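Five-membered-cyclitol-phosphate synthase (Streptomyces citricolor, PDB 6K96) belongs to the myo-inositol-1-phosphate synthase family and binds nicotinamide-adenine-dinucleotide on a Rossmann-type domain. Local coordinates at residues E126-A140 with K151-A163. Numbering follows the deposited sequence.
Sequences EVLLYSLPTGLQWAA and KVAFVNCTPELVA. With NAD (nicotinamide-adenine-dinucleotide), chain G.
Y130 and F154 both carry CG opposite the backbone N (chi1 178° and -164°), which sends both side chains out abreast from one face of the sheet. CZ of F154 reaches CB of Y130 at 3.4 Å, and the ring planes are inclined to each other, an oblique pair. L128 CD2 meets the edge of the F154 ring, while T158 CG2 comes to 3.4 Å from Y130 CE2. Past T158, E160 is bent at chi2, folding its carboxylate back toward the turn before helix 137-149. There OE2 accepts from the G135 N at 3.0 Å; the N-H...O line is almost straight (176°), but the donor stands above the carboxylate plane. A water in the plane of the Y130 ring, bonded to Y130 OH at 2.6 Å, accepts from L136 N, linking ring and turn. Q137 turns its amide to the backbone of L161: OE1 takes the L161 N on a lone pair, and NE2 gives to L161 O at 2.7 Å, two bonds that fix the amide's rotation. Strands 127-130 and 153-156, joined through helix 137-149, form a right-handed beta-alpha-beta crossover of the Rossmann-type sheet and run nearly parallel. Backbone bonds alternate between them, from A153 N to E126 O up to Y130 N to V155 O. On the other face, L129 CD1 packs on V155 CG1 at 3.7 Å, beneath helix 292-313. At the C-terminal strand ends lies the dinucleotide, whose O3D donates to L132 O at 2.9 Å, while the L132 side chain packs against its adenine. N156 OD1 accepts from T158 N in an Asx turn, and its ND2 also bonds D182.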
ATOM      1  N   GLU B 126      31.999  11.264  30.855  1.00 55.29           N
ATOM      2  CA  GLU B 126      32.751  10.067  30.424  1.00 53.78           C
ATOM      3  C   GLU B 126      32.690   9.998  28.909  1.00 51.95           C
ATOM      4  O   GLU B 126      33.684   9.549  28.288  1.00 54.94           O
ATOM      5  CB  GLU B 126      32.144   8.794  30.990  1.00 54.77           C
ATOM      6  CG  GLU B 126      32.398   8.570  32.465  1.00 57.14           C
ATOM      7  CD  GLU B 126      31.984   7.170  32.914  1.00 59.02           C
ATOM      8  OE1 GLU B 126      30.775   6.974  33.244  1.00 61.92           O
ATOM      9  OE2 GLU B 126      32.847   6.272  32.921  1.00 59.42           O
ATOM     10  N   VAL B 127      31.567  10.447  28.358  1.00 47.81           N
ATOM     11  CA  VAL B 127      31.243  10.343  26.913  1.00 44.33           C
ATOM     12  C   VAL B 127      30.721  11.705  26.488  1.00 42.29           C
ATOM     13  O   VAL B 127      29.825  12.246  27.168  1.00 42.53           O
ATOM     14  CB  VAL B 127      30.194   9.244  26.655  1.00 44.08           C
ATOM     15  CG1 VAL B 127      29.843   9.153  25.182  1.00 44.21           C
ATOM     16  CG2 VAL B 127      30.617   7.881  27.181  1.00 43.75           C
ATOM     17  N   LEU B 128      31.229  12.223  25.383  1.00 40.72           N
ATOM     18  CA  LEU B 128      30.595  13.362  24.691  1.00 39.09           C
ATOM     19  C   LEU B 128      29.926  12.806  23.439  1.00 38.28           C
ATOM     20  O   LEU B 128      30.621  12.183  22.641  1.00 38.85           O
ATOM     21  CB  LEU B 128      31.630  14.424  24.342  1.00 39.02           C
ATOM     22  CG  LEU B 128      31.025  15.562  23.525  1.00 38.41           C
ATOM     23  CD1 LEU B 128      30.082  16.374  24.358  1.00 38.16           C
ATOM     24  CD2 LEU B 128      32.073  16.443  22.934  1.00 38.76           C
ATOM     25  N   LEU B 129      28.605  12.947  23.346  1.00 38.01           N
ATOM     26  CA  LEU B 129      27.779  12.579  22.167  1.00 37.57           C
ATOM     27  C   LEU B 129      27.664  13.794  21.233  1.00 37.59           C
ATOM     28  O   LEU B 129      26.996  14.817  21.581  1.00 38.71           O
ATOM     29  CB  LEU B 129      26.395  12.120  22.642  1.00 38.01           C
ATOM     30  CG  LEU B 129      25.428  11.695  21.536  1.00 37.32           C
ATOM     31  CD1 LEU B 129      25.959  10.481  20.787  1.00 37.06           C
ATOM     32  CD2 LEU B 129      24.052  11.431  22.114  1.00 37.89           C
ATOM     33  N   TYR B 130      28.270  13.681  20.062  1.00 36.14           N
ATOM     34  CA  TYR B 130      28.202  14.708  19.019  1.00 35.54           C
ATOM     35  C   TYR B 130      26.947  14.498  18.199  1.00 34.93           C
ATOM     36  O   TYR B 130      26.889  13.504  17.431  1.00 36.16           O
ATOM     37  CB  TYR B 130      29.455  14.619  18.148  1.00 35.64           C
ATOM     38  CG  TYR B 130      29.475  15.606  17.010  1.00 35.22           C
ATOM     39  CD1 TYR B 130      29.748  16.945  17.249  1.00 35.54           C
ATOM     40  CD2 TYR B 130      29.197  15.216  15.709  1.00 34.92           C
ATOM     41  CE1 TYR B 130      29.788  17.872  16.213  1.00 35.82           C
ATOM     42  CE2 TYR B 130      29.212  16.137  14.669  1.00 35.74           C
ATOM     43  CZ  TYR B 130      29.530  17.466  14.915  1.00 35.62           C
ATOM     44  OH  TYR B 130      29.582  18.368  13.893  1.00 35.54           O
ATOM     45  N   SER B 131      25.984  15.385  18.303  1.00 34.49           N
ATOM     46  CA  SER B 131      24.660  15.128  17.680  1.00 34.95           C
ATOM     47  C   SER B 131      24.165  16.389  16.979  1.00 34.19           C
ATOM     48  O   SER B 131      22.952  16.675  17.033  1.00 35.49           O
ATOM     49  CB  SER B 131      23.668  14.636  18.700  1.00 36.27           C
ATOM     50  OG  SER B 131      22.680  13.792  18.089  1.00 38.66           O
ATOM     51  N   LEU B 132      25.067  17.062  16.284  1.00 32.68           N
ATOM     52  CA  LEU B 132      24.797  18.300  15.512  1.00 32.05           C
ATOM     53  C   LEU B 132      24.223  17.934  14.152  1.00 30.28           C
ATOM     54  O   LEU B 132      24.257  16.783  13.725  1.00 28.70           O
ATOM     55  CB  LEU B 132      26.117  19.072  15.315  1.00 33.23           C
ATOM     56  CG  LEU B 132      26.483  20.103  16.386  1.00 34.08           C
ATOM     57  CD1 LEU B 132      26.814  19.387  17.677  1.00 34.59           C
ATOM     58  CD2 LEU B 132      27.663  20.935  15.955  1.00 34.79           C
ATOM     59  N   PRO B 133      23.775  18.958  13.397  1.00 29.70           N
ATOM     60  CA  PRO B 133      23.370  18.733  12.021  1.00 29.74           C
ATOM     61  C   PRO B 133      24.504  18.090  11.202  1.00 30.25           C
ATOM     62  O   PRO B 133      25.699  18.208  11.524  1.00 31.03           O
ATOM     63  CB  PRO B 133      22.995  20.162  11.535  1.00 29.77           C
ATOM     64  CG  PRO B 133      22.702  20.960  12.780  1.00 29.67           C
ATOM     65  CD  PRO B 133      23.619  20.367  13.835  1.00 29.82           C
ATOM     66  N   THR B 134      24.128  17.396  10.146  1.00 30.64           N
ATOM     67  CA  THR B 134      25.074  16.862   9.147  1.00 31.59           C
ATOM     68  C   THR B 134      25.665  18.067   8.409  1.00 33.10           C
ATOM     69  O   THR B 134      24.905  19.032   8.240  1.00 34.27           O
ATOM     70  CB  THR B 134      24.373  15.863   8.229  1.00 31.09           C
ATOM     71  OG1 THR B 134      24.226  14.678   9.011  1.00 31.46           O
ATOM     72  CG2 THR B 134      25.112  15.563   6.945  1.00 30.95           C
ATOM     73  N   GLY B 135      26.968  18.027   8.096  1.00 33.77           N
ATOM     74  CA  GLY B 135      27.624  18.940   7.161  1.00 34.88           C
ATOM     75  C   GLY B 135      28.653  19.825   7.846  1.00 36.12           C
ATOM     76  O   GLY B 135      29.289  20.662   7.119  1.00 36.86           O
ATOM     77  N   LEU B 136      28.837  19.702   9.162  1.00 35.70           N
ATOM     78  CA  LEU B 136      29.684  20.678   9.892  1.00 36.46           C
ATOM     79  C   LEU B 136      31.007  20.028  10.281  1.00 36.59           C
ATOM     80  O   LEU B 136      31.198  19.815  11.458  1.00 36.53           O
ATOM     81  CB  LEU B 136      28.918  21.196  11.115  1.00 36.90           C
ATOM     82  CG  LEU B 136      27.477  21.649  10.851  1.00 36.78           C
ATOM     83  CD1 LEU B 136      26.641  21.609  12.144  1.00 36.95           C
ATOM     84  CD2 LEU B 136      27.416  23.022  10.184  1.00 36.51           C
ATOM     85  N   GLN B 137      31.897  19.793   9.310  1.00 38.13           N
ATOM     86  CA  GLN B 137      33.253  19.173   9.473  1.00 38.85           C
ATOM     87  C   GLN B 137      34.095  19.923  10.512  1.00 39.73           C
ATOM     88  O   GLN B 137      34.716  19.262  11.358  1.00 42.15           O
ATOM     89  CB  GLN B 137      33.975  19.053   8.139  1.00 39.50           C
ATOM     90  CG  GLN B 137      35.248  18.211   8.194  1.00 40.63           C
ATOM     91  CD  GLN B 137      35.117  16.796   8.714  1.00 41.24           C
ATOM     92  OE1 GLN B 137      34.688  15.885   8.009  1.00 42.40           O
ATOM     93  NE2 GLN B 137      35.522  16.574   9.957  1.00 41.99           N
ATOM     94  N   TRP B 138      34.090  21.245  10.519  1.00 39.87           N
ATOM     95  CA  TRP B 138      34.818  22.029  11.553  1.00 39.73           C
ATOM     96  C   TRP B 138      34.369  21.643  12.977  1.00 38.40           C
ATOM     97  O   TRP B 138      35.239  21.624  13.877  1.00 37.64           O
ATOM     98  CB  TRP B 138      34.692  23.546  11.277  1.00 40.75           C
ATOM     99  CG  TRP B 138      33.302  24.073  11.433  1.00 40.94           C
ATOM    100  CD1 TRP B 138      32.362  24.247  10.455  1.00 41.17           C
ATOM    101  CD2 TRP B 138      32.675  24.441  12.673  1.00 40.98           C
ATOM    102  NE1 TRP B 138      31.190  24.716  10.999  1.00 41.13           N
ATOM    103  CE2 TRP B 138      31.358  24.844  12.362  1.00 41.19           C
ATOM    104  CE3 TRP B 138      33.085  24.444  14.013  1.00 41.05           C
ATOM    105  CZ2 TRP B 138      30.461  25.247  13.354  1.00 41.03           C
ATOM    106  CZ3 TRP B 138      32.198  24.850  14.989  1.00 40.69           C
ATOM    107  CH2 TRP B 138      30.904  25.240  14.661  1.00 40.34           C
ATOM    108  N   ALA B 139      33.072  21.381  13.201  1.00 37.67           N
ATOM    109  CA  ALA B 139      32.511  21.214  14.567  1.00 37.53           C
ATOM    110  C   ALA B 139      32.845  19.816  15.074  1.00 37.78           C
ATOM    111  O   ALA B 139      33.372  19.686  16.199  1.00 37.94           O
ATOM    112  CB  ALA B 139      31.027  21.454  14.587  1.00 37.24           C
ATOM    113  N   ALA B 140      32.589  18.809  14.244  1.00 38.50           N
ATOM    114  CA  ALA B 140      32.912  17.393  14.523  1.00 39.52           C
ATOM    115  C   ALA B 140      34.393  17.320  14.928  1.00 41.56           C
ATOM    116  O   ALA B 140      34.708  16.751  15.987  1.00 42.31           O
ATOM    117  CB  ALA B 140      32.589  16.572  13.293  1.00 39.12           C
ATOM    118  N   LYS B 151      40.144  14.162  28.040  1.00 58.33           N
ATOM    119  CA  LYS B 151      40.209  12.675  28.191  1.00 57.42           C
ATOM    120  C   LYS B 151      38.796  12.061  28.186  1.00 55.60           C
ATOM    121  O   LYS B 151      38.600  11.012  28.816  1.00 58.96           O
ATOM    122  CB  LYS B 151      40.978  12.289  29.463  1.00 57.76           C
ATOM    123  CG  LYS B 151      42.391  12.871  29.599  1.00 57.83           C
ATOM    124  CD  LYS B 151      43.465  12.090  28.872  1.00 57.62           C
ATOM    125  CE  LYS B 151      44.700  12.906  28.561  1.00 58.84           C
ATOM    126  NZ  LYS B 151      44.650  13.466  27.185  1.00 58.31           N
ATOM    127  N   VAL B 152      37.838  12.673  27.493  1.00 51.49           N
ATOM    128  CA  VAL B 152      36.433  12.178  27.455  1.00 49.02           C
ATOM    129  C   VAL B 152      36.177  11.430  26.120  1.00 47.76           C
ATOM    130  O   VAL B 152      36.535  11.946  25.031  1.00 46.27           O
ATOM    131  CB  VAL B 152      35.489  13.366  27.705  1.00 48.04           C
ATOM    132  CG1 VAL B 152      34.052  13.032  27.315  1.00 47.07           C
ATOM    133  CG2 VAL B 152      35.560  13.853  29.148  1.00 47.72           C
ATOM    134  N   ALA B 153      35.613  10.223  26.185  1.00 47.06           N
ATOM    135  CA  ALA B 153      35.246   9.395  25.000  1.00 46.70           C
ATOM    136  C   ALA B 153      34.356  10.221  24.041  1.00 44.38           C
ATOM    137  O   ALA B 153      33.509  11.004  24.525  1.00 43.66           O
ATOM    138  CB  ALA B 153      34.555   8.105  25.434  1.00 46.24           C
ATOM    139  N   PHE B 154      34.524  10.040  22.732  1.00 41.93           N
ATOM    140  CA  PHE B 154      33.754  10.770  21.693  1.00 40.97           C
ATOM    141  C   PHE B 154      32.924   9.813  20.827  1.00 40.32           C
ATOM    142  O   PHE B 154      33.490   8.836  20.282  1.00 39.88           O
ATOM    143  CB  PHE B 154      34.700  11.496  20.746  1.00 41.09           C
ATOM    144  CG  PHE B 154      34.032  12.555  19.919  1.00 40.05           C
ATOM    145  CD1 PHE B 154      33.627  13.746  20.499  1.00 39.96           C
ATOM    146  CD2 PHE B 154      33.858  12.384  18.557  1.00 39.23           C
ATOM    147  CE1 PHE B 154      33.071  14.755  19.722  1.00 39.56           C
ATOM    148  CE2 PHE B 154      33.256  13.378  17.794  1.00 38.89           C
ATOM    149  CZ  PHE B 154      32.872  14.563  18.372  1.00 38.75           C
ATOM    150  N   VAL B 155      31.653  10.157  20.583  1.00 39.68           N
ATOM    151  CA  VAL B 155      30.740   9.386  19.683  1.00 38.98           C
ATOM    152  C   VAL B 155      30.260  10.283  18.545  1.00 37.51           C
ATOM    153  O   VAL B 155      29.511  11.214  18.820  1.00 38.22           O
ATOM    154  CB  VAL B 155      29.532   8.809  20.455  1.00 39.70           C
ATOM    155  CG1 VAL B 155      28.504   8.195  19.507  1.00 39.89           C
ATOM    156  CG2 VAL B 155      29.942   7.788  21.506  1.00 40.13           C
ATOM    157  N   ASN B 156      30.574   9.923  17.305  1.00 36.54           N
ATOM    158  CA  ASN B 156      30.127  10.666  16.096  1.00 35.85           C
ATOM    159  C   ASN B 156      28.860  10.039  15.468  1.00 35.88           C
ATOM    160  O   ASN B 156      28.995   9.052  14.678  1.00 34.34           O
ATOM    161  CB  ASN B 156      31.262  10.739  15.079  1.00 34.93           C
ATOM    162  CG  ASN B 156      30.859  11.569  13.897  1.00 34.03           C
ATOM    163  OD1 ASN B 156      29.896  12.301  13.969  1.00 33.28           O
ATOM    164  ND2 ASN B 156      31.614  11.500  12.826  1.00 35.07           N
ATOM    165  N   CYS B 157      27.686  10.654  15.681  1.00 36.44           N
ATOM    166  CA  CYS B 157      26.434  10.299  14.953  1.00 37.00           C
ATOM    167  C   CYS B 157      26.462  10.627  13.455  1.00 36.46           C
ATOM    168  O   CYS B 157      25.553  10.038  12.734  1.00 37.38           O
ATOM    169  CB  CYS B 157      25.213  11.097  15.383  1.00 37.64           C
ATOM    170  SG  CYS B 157      24.806  10.807  17.093  1.00 39.41           S
ATOM    171  N   THR B 158      27.319  11.558  13.021  1.00 34.50           N
ATOM    172  CA  THR B 158      27.178  12.256  11.707  1.00 34.30           C
ATOM    173  C   THR B 158      28.112  11.636  10.681  1.00 34.70           C
ATOM    174  O   THR B 158      29.013  10.896  11.086  1.00 34.71           O
ATOM    175  CB  THR B 158      27.461  13.767  11.789  1.00 33.54           C
ATOM    176  OG1 THR B 158      28.862  14.001  11.810  1.00 32.38           O
ATOM    177  CG2 THR B 158      26.836  14.407  13.003  1.00 33.58           C
ATOM    178  N   PRO B 159      27.917  11.929   9.362  1.00 35.38           N
ATOM    179  CA  PRO B 159      28.822  11.476   8.294  1.00 35.93           C
ATOM    180  C   PRO B 159      30.177  12.213   8.244  1.00 36.39           C
ATOM    181  O   PRO B 159      31.047  11.819   7.450  1.00 35.77           O
ATOM    182  CB  PRO B 159      28.080  11.731   6.965  1.00 35.49           C
ATOM    183  CG  PRO B 159      26.664  12.077   7.385  1.00 34.99           C
ATOM    184  CD  PRO B 159      26.771  12.655   8.788  1.00 35.11           C
ATOM    185  N   GLU B 160      30.389  13.187   9.121  1.00 37.01           N
ATOM    186  CA  GLU B 160      31.674  13.925   9.150  1.00 39.13           C
ATOM    187  C   GLU B 160      32.812  12.962   9.482  1.00 40.00           C
ATOM    188  O   GLU B 160      32.606  12.041  10.244  1.00 38.52           O
ATOM    189  CB  GLU B 160      31.620  15.134  10.083  1.00 39.58           C
ATOM    190  CG  GLU B 160      30.976  16.334   9.431  1.00 39.82           C
ATOM    191  CD  GLU B 160      29.688  16.097   8.652  1.00 39.99           C
ATOM    192  OE1 GLU B 160      29.730  16.183   7.376  1.00 39.73           O
ATOM    193  OE2 GLU B 160      28.657  15.816   9.312  1.00 38.68           O
ATOM    194  N   LEU B 161      33.982  13.234   8.885  1.00 41.94           N
ATOM    195  CA  LEU B 161      35.253  12.512   9.122  1.00 42.90           C
ATOM    196  C   LEU B 161      35.748  12.855  10.529  1.00 42.57           C
ATOM    197  O   LEU B 161      36.026  14.068  10.736  1.00 42.57           O
ATOM    198  CB  LEU B 161      36.254  12.931   8.033  1.00 44.15           C
ATOM    199  CG  LEU B 161      36.994  11.759   7.384  1.00 45.54           C
ATOM    200  CD1 LEU B 161      36.110  11.025   6.386  1.00 46.35           C
ATOM    201  CD2 LEU B 161      38.282  12.186   6.717  1.00 47.26           C
ATOM    202  N   VAL B 162      35.770  11.866  11.448  1.00 41.55           N
ATOM    203  CA  VAL B 162      36.379  11.969  12.810  1.00 41.82           C
ATOM    204  C   VAL B 162      37.119  10.666  13.124  1.00 42.03           C
ATOM    205  O   VAL B 162      38.355  10.636  13.099  1.00 42.41           O
ATOM    206  CB  VAL B 162      35.359  12.297  13.916  1.00 42.02           C
ATOM    207  CG1 VAL B 162      36.046  12.617  15.240  1.00 42.09           C
ATOM    208  CG2 VAL B 162      34.440  13.432  13.533  1.00 41.89           C
ATOM    209  N   ALA B 163      36.401   9.589  13.421  1.00 43.42           N
ATOM    210  CA  ALA B 163      37.033   8.268  13.649  1.00 43.60           C
ATOM    211  C   ALA B 163      37.765   7.884  12.376  1.00 43.88           C
ATOM    212  O   ALA B 163      38.667   7.096  12.457  1.00 46.89           O
ATOM    213  CB  ALA B 163      36.042   7.218  14.047  1.00 43.05           C
TER
HETATM  214  PA  NAD G 400      18.419  17.964  15.292  1.00 29.78           P
HETATM  215  O1A NAD G 400      18.365  18.910  14.155  1.00 29.76           O
HETATM  216  O2A NAD G 400      17.098  17.655  15.942  1.00 30.34           O
HETATM  217  O5B NAD G 400      19.501  18.306  16.387  1.00 30.93           O
HETATM  218  C5B NAD G 400      20.498  19.269  15.974  1.00 33.59           C
HETATM  219  C4B NAD G 400      20.848  20.146  17.147  1.00 35.21           C
HETATM  220  O4B NAD G 400      22.177  20.752  17.021  1.00 36.59           O
HETATM  221  C3B NAD G 400      19.881  21.320  17.324  1.00 36.05           C
HETATM  222  O3B NAD G 400      19.575  21.445  18.707  1.00 36.05           O
HETATM  223  C2B NAD G 400      20.729  22.503  16.863  1.00 37.11           C
HETATM  224  O2B NAD G 400      20.075  23.627  17.377  1.00 37.92           O
HETATM  225  C1B NAD G 400      22.063  22.088  17.492  1.00 37.63           C
HETATM  226  N9A NAD G 400      23.256  22.802  17.082  1.00 39.08           N
HETATM  227  C8A NAD G 400      23.425  23.381  15.848  1.00 40.23           C
HETATM  228  N7A NAD G 400      24.626  23.885  15.675  1.00 41.35           N
HETATM  229  C5A NAD G 400      25.307  23.594  16.852  1.00 40.54           C
HETATM  230  C6A NAD G 400      26.627  23.870  17.262  1.00 41.38           C
HETATM  231  N6A NAD G 400      27.507  24.489  16.483  1.00 40.98           N
HETATM  232  N1A NAD G 400      27.022  23.413  18.481  1.00 42.21           N
HETATM  233  C2A NAD G 400      26.103  22.785  19.239  1.00 41.28           C
HETATM  234  N3A NAD G 400      24.835  22.491  18.958  1.00 40.11           N
HETATM  235  C4A NAD G 400      24.481  22.915  17.730  1.00 40.05           C
HETATM  236  O3  NAD G 400      19.027  16.606  14.741  1.00 28.66           O
HETATM  237  PN  NAD G 400      18.725  15.092  15.191  1.00 27.10           P
HETATM  238  O1N NAD G 400      18.929  15.011  16.655  1.00 27.10           O
HETATM  239  O2N NAD G 400      17.433  14.771  14.504  1.00 27.21           O
HETATM  240  O5D NAD G 400      19.944  14.327  14.463  1.00 27.40           O
HETATM  241  C5D NAD G 400      21.326  14.708  14.859  1.00 27.59           C
HETATM  242  C4D NAD G 400      22.300  14.169  13.853  1.00 27.48           C
HETATM  243  O4D NAD G 400      22.294  12.723  13.827  1.00 26.98           O
HETATM  244  C3D NAD G 400      21.996  14.633  12.421  1.00 27.60           C
HETATM  245  O3D NAD G 400      23.233  14.862  11.782  1.00 28.24           O
HETATM  246  C2D NAD G 400      21.407  13.380  11.778  1.00 27.35           C
HETATM  247  O2D NAD G 400      21.610  13.226  10.386  1.00 27.16           O
HETATM  248  C1D NAD G 400      22.227  12.287  12.461  1.00 27.20           C
HETATM  249  N1N NAD G 400      21.557  10.965  12.278  1.00 26.92           N
HETATM  250  C2N NAD G 400      20.162  10.839  12.592  1.00 26.96           C
HETATM  251  C3N NAD G 400      19.446   9.699  12.265  1.00 26.33           C
HETATM  252  C7N NAD G 400      17.985   9.628  12.669  1.00 26.37           C
HETATM  253  O7N NAD G 400      17.506  10.507  13.374  1.00 26.14           O
HETATM  254  N7N NAD G 400      17.260   8.604  12.226  1.00 26.09           N
HETATM  255  C4N NAD G 400      20.124   8.691  11.582  1.00 26.22           C
HETATM  256  C5N NAD G 400      21.505   8.749  11.441  1.00 26.46           C
HETATM  257  C6N NAD G 400      22.187   9.921  11.714  1.00 26.73           C
HETATM  258  O   HOH W   1      28.471  17.906  11.556  1.00 33.65           O